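Local coordinates for SusD superfamily protein (PDB 3L22) that probably binds glycans at the cell outer membrane, as SusD-like proteins do, and binds zinc, at residues A[329-334]-A[349-354]. Residues are numbered along the deposited sequence; the frame is centred on the assembly and turned at random. Where two conformers were deposited one is given.
Sequences ETLLDL and KSLLKQ. With EDO (1,2-ethanediol), chain B.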
ATOM      1  N   GLU A 329       9.488  -3.046  -6.443  1.00 12.80           N
ATOM      2  CA  GLU A 329       8.745  -1.799  -6.480  1.00 14.28           C
ATOM      3  C   GLU A 329       9.685  -0.575  -6.583  1.00 13.47           C
ATOM      4  O   GLU A 329       9.415   0.378  -7.354  1.00 13.26           O
ATOM      5  CB  GLU A 329       7.815  -1.609  -5.274  1.00 14.27           C
ATOM      6  CG  GLU A 329       6.765  -0.520  -5.549  1.00 16.46           C
ATOM      7  CD  GLU A 329       6.150   0.050  -4.291  1.00 20.19           C
ATOM      8  OE1 GLU A 329       5.979  -0.722  -3.288  1.00 17.11           O
ATOM      9  OE2 GLU A 329       5.850   1.276  -4.297  1.00 19.75           O
ATOM     10  N   THR A 330      10.752  -0.593  -5.787  1.00 13.80           N
ATOM     11  CA  THR A 330      11.760   0.469  -5.834  1.00 12.78           C
ATOM     12  C   THR A 330      12.172   0.693  -7.289  1.00 13.10           C
ATOM     13  O   THR A 330      12.168   1.813  -7.772  1.00 12.86           O
ATOM     14  CB  THR A 330      13.002   0.110  -5.032  1.00 13.67           C
ATOM     15  OG1 THR A 330      12.629  -0.371  -3.724  1.00 11.04           O
ATOM     16  CG2 THR A 330      14.003   1.323  -4.955  1.00 11.07           C
ATOM     17  N   LEU A 331      12.488  -0.389  -7.985  1.00 13.09           N
ATOM     18  CA  LEU A 331      12.980  -0.320  -9.370  1.00 13.39           C
ATOM     19  C   LEU A 331      11.930   0.163 -10.387  1.00 13.05           C
ATOM     20  O   LEU A 331      12.231   1.009 -11.230  1.00 13.04           O
ATOM     21  CB  LEU A 331      13.555  -1.699  -9.778  1.00 12.86           C
ATOM     22  CG  LEU A 331      14.820  -2.157  -8.999  1.00 14.83           C
ATOM     23  CD1 LEU A 331      15.225  -3.581  -9.369  1.00 14.77           C
ATOM     24  CD2 LEU A 331      16.008  -1.213  -9.189  1.00 14.38           C
ATOM     25  N   LEU A 332      10.724  -0.381 -10.311  1.00 12.35           N
ATOM     26  CA  LEU A 332       9.679   0.015 -11.218  1.00 13.26           C
ATOM     27  C   LEU A 332       9.163   1.421 -10.925  1.00 13.36           C
ATOM     28  O   LEU A 332       8.803   2.119 -11.847  1.00 12.36           O
ATOM     29  CB  LEU A 332       8.525  -1.006 -11.230  1.00 13.78           C
ATOM     30  CG  LEU A 332       8.770  -2.380 -11.846  1.00 13.48           C
ATOM     31  CD1 LEU A 332       7.499  -3.241 -11.756  1.00  9.47           C
ATOM     32  CD2 LEU A 332       9.304  -2.299 -13.296  1.00 13.00           C
ATOM     33  N   ASP A 333       9.128   1.841  -9.661  1.00 13.91           N
ATOM     34  CA  ASP A 333       8.775   3.224  -9.317  1.00 14.66           C
ATOM     35  C   ASP A 333       9.840   4.179  -9.911  1.00 14.51           C
ATOM     36  O   ASP A 333       9.501   5.182 -10.556  1.00 14.42           O
ATOM     37  CB  ASP A 333       8.692   3.464  -7.788  1.00 15.35           C
ATOM     38  CG  ASP A 333       7.426   2.828  -7.101  1.00 18.94           C
ATOM     39  OD1 ASP A 333       6.501   2.417  -7.786  1.00 18.59           O
ATOM     40  OD2 ASP A 333       7.420   2.727  -5.829  1.00 23.39           O
ATOM     41  N   LEU A 334      11.120   3.874  -9.658  1.00 14.13           N
ATOM     42  CA  LEU A 334      12.226   4.639 -10.268  1.00 13.76           C
ATOM     43  C   LEU A 334      12.134   4.656 -11.790  1.00 13.04           C
ATOM     44  O   LEU A 334      12.323   5.694 -12.409  1.00 12.08           O
ATOM     45  CB  LEU A 334      13.598   4.124  -9.804  1.00 13.48           C
ATOM     46  CG  LEU A 334      13.994   4.488  -8.370  1.00 14.14           C
ATOM     47  CD1 LEU A 334      15.274   3.710  -7.939  1.00 12.22           C
ATOM     48  CD2 LEU A 334      14.186   6.002  -8.218  1.00 13.83           C
ATOM     49  N   LYS A 349      14.660   2.355 -18.949  1.00 13.65           N
ATOM     50  CA  LYS A 349      14.764   1.073 -19.646  1.00 14.87           C
ATOM     51  C   LYS A 349      15.642   0.087 -18.884  1.00 14.80           C
ATOM     52  O   LYS A 349      15.297  -1.098 -18.784  1.00 14.45           O
ATOM     53  CB  LYS A 349      15.319   1.235 -21.061  1.00 14.01           C
ATOM     54  CG  LYS A 349      14.442   1.973 -22.085  1.00 16.57           C
ATOM     55  CD  LYS A 349      15.325   2.326 -23.308  1.00 18.19           C
ATOM     56  CE  LYS A 349      14.500   2.751 -24.395  1.00 24.16           C
ATOM     57  NZ  LYS A 349      15.192   3.288 -25.615  1.00 24.92           N
ATOM     58  N   SER A 350      16.760   0.549 -18.343  1.00 15.12           N
ATOM     59  CA  SER A 350      17.650  -0.360 -17.605  0.50 15.42           C
ATOM     60  C   SER A 350      16.975  -0.848 -16.315  1.00 15.48           C
ATOM     61  O   SER A 350      17.083  -2.027 -15.964  1.00 15.05           O
ATOM     62  CB  SER A 350      19.016   0.274 -17.334  0.50 15.34           C
ATOM     63  OG  SER A 350      18.964   1.137 -16.221  0.50 17.13           O
ATOM     64  N   LEU A 351      16.229   0.038 -15.646  1.00 15.86           N
ATOM     65  CA  LEU A 351      15.481  -0.322 -14.440  1.00 15.47           C
ATOM     66  C   LEU A 351      14.367  -1.345 -14.764  1.00 15.66           C
ATOM     67  O   LEU A 351      14.245  -2.370 -14.073  1.00 15.00           O
ATOM     68  CB  LEU A 351      14.908   0.938 -13.766  1.00 15.71           C
ATOM     69  CG  LEU A 351      15.917   1.918 -13.146  1.00 15.71           C
ATOM     70  CD1 LEU A 351      15.315   3.311 -12.850  1.00 13.48           C
ATOM     71  CD2 LEU A 351      16.598   1.339 -11.893  1.00 14.97           C
ATOM     72  N   LEU A 352      13.573  -1.072 -15.812  1.00 15.97           N
ATOM     73  CA  LEU A 352      12.527  -2.007 -16.293  1.00 14.96           C
ATOM     74  C   LEU A 352      13.134  -3.370 -16.598  1.00 15.13           C
ATOM     75  O   LEU A 352      12.603  -4.397 -16.166  1.00 15.01           O
ATOM     76  CB  LEU A 352      11.781  -1.480 -17.535  1.00 14.30           C
ATOM     77  CG  LEU A 352      10.684  -2.351 -18.158  1.00 14.94           C
ATOM     78  CD1 LEU A 352       9.636  -2.750 -17.070  1.00 10.46           C
ATOM     79  CD2 LEU A 352      10.007  -1.670 -19.353  1.00 12.20           C
ATOM     80  N   LYS A 353      14.271  -3.390 -17.288  1.00 15.18           N
ATOM     81  CA  LYS A 353      14.892  -4.656 -17.647  0.50 15.49           C
ATOM     82  C   LYS A 353      15.294  -5.478 -16.412  1.00 16.03           C
ATOM     83  O   LYS A 353      15.163  -6.715 -16.418  1.00 16.08           O
ATOM     84  CB  LYS A 353      16.076  -4.448 -18.585  0.50 16.31           C
ATOM     85  CG  LYS A 353      15.658  -4.071 -19.994  0.50 17.21           C
ATOM     86  CD  LYS A 353      16.792  -3.513 -20.824  0.50 20.68           C
ATOM     87  CE  LYS A 353      17.691  -4.622 -21.390  0.50 22.79           C
ATOM     88  NZ  LYS A 353      18.479  -4.232 -22.618  0.50 24.38           N
ATOM     89  N   GLN A 354      15.755  -4.834 -15.344  1.00 15.25           N
ATOM     90  CA  GLN A 354      16.103  -5.596 -14.155  1.00 15.56           C
ATOM     91  C   GLN A 354      14.923  -6.384 -13.623  1.00 15.14           C
ATOM     92  O   GLN A 354      15.054  -7.569 -13.300  1.00 15.20           O
ATOM     93  CB  GLN A 354      16.588  -4.720 -12.995  1.00 15.91           C
ATOM     94  CG  GLN A 354      17.924  -4.130 -13.152  1.00 17.76           C
ATOM     95  CD  GLN A 354      18.366  -3.397 -11.888  1.00 18.78           C
ATOM     96  OE1 GLN A 354      18.454  -3.991 -10.799  1.00 19.49           O
ATOM     97  NE2 GLN A 354      18.642  -2.109 -12.030  1.00 21.30           N
TER
HETATM   98  C1  EDO B  22       3.519   3.111  -6.067  1.00 47.55           C
HETATM   99  O1  EDO B  22       4.039   1.801  -6.143  1.00 41.30           O
HETATM  100  C2  EDO B  22       2.095   3.163  -5.492  1.00 48.39           C
HETATM  101  O2  EDO B  22       1.703   4.562  -5.660  1.00 48.88           O
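Leu-351 reaches from helix 345-359 into the angle between Leu-331 and Leu-334 on helix 327-339. Its CB lies 3.7 Å from the carbonyl O of Leu-331, so the side chain starts close against the opposing backbone. CG stands beside the backbone N, anti to the carbonyl carbon (chi1 -68°), and from there the two methyls part: CD1 settles 3.6 Å from CB of Leu-334, while CD2 meets CD2 of Leu-331 at 3.8 Å, these two leucines crossing obliquely. A branched, purely apolar chain suits this place, because each methyl finds its own neighbour one turn apart on the partner helix.

Leu-331 has a second neighbour toward solvent. The extended chain of Gln-354 lies across it at about a right angle, with OE1 3.6 Å from CD1 of Leu-331. This is packing rather than bonding: CB and the face of the flat amide lie against the leucine methyls, while a polar end is at home on an exposed residue. Around the helix, Leu-332 sends CD2 to CD1 of Leu-352, 3.8 Å away, the two meeting at a slant; both are buried, which suits apolar leucines.

The segments run nearly antiparallel, 150° between directions, and their axes come within 8.4 Å, as a helical hairpin consistent with the TPR-related architecture of SusD proteins. Helix 374-388 adds Ala-380 and Glu-384 against Leu-352. Glu-329 and Asp-333 lie where helices 200-213 and 374-388 both reach, salt-bridged to Arg-209 and Lys-385 respectively; helix 327-339 thus packs against 345-359, 200-213 and 374-388.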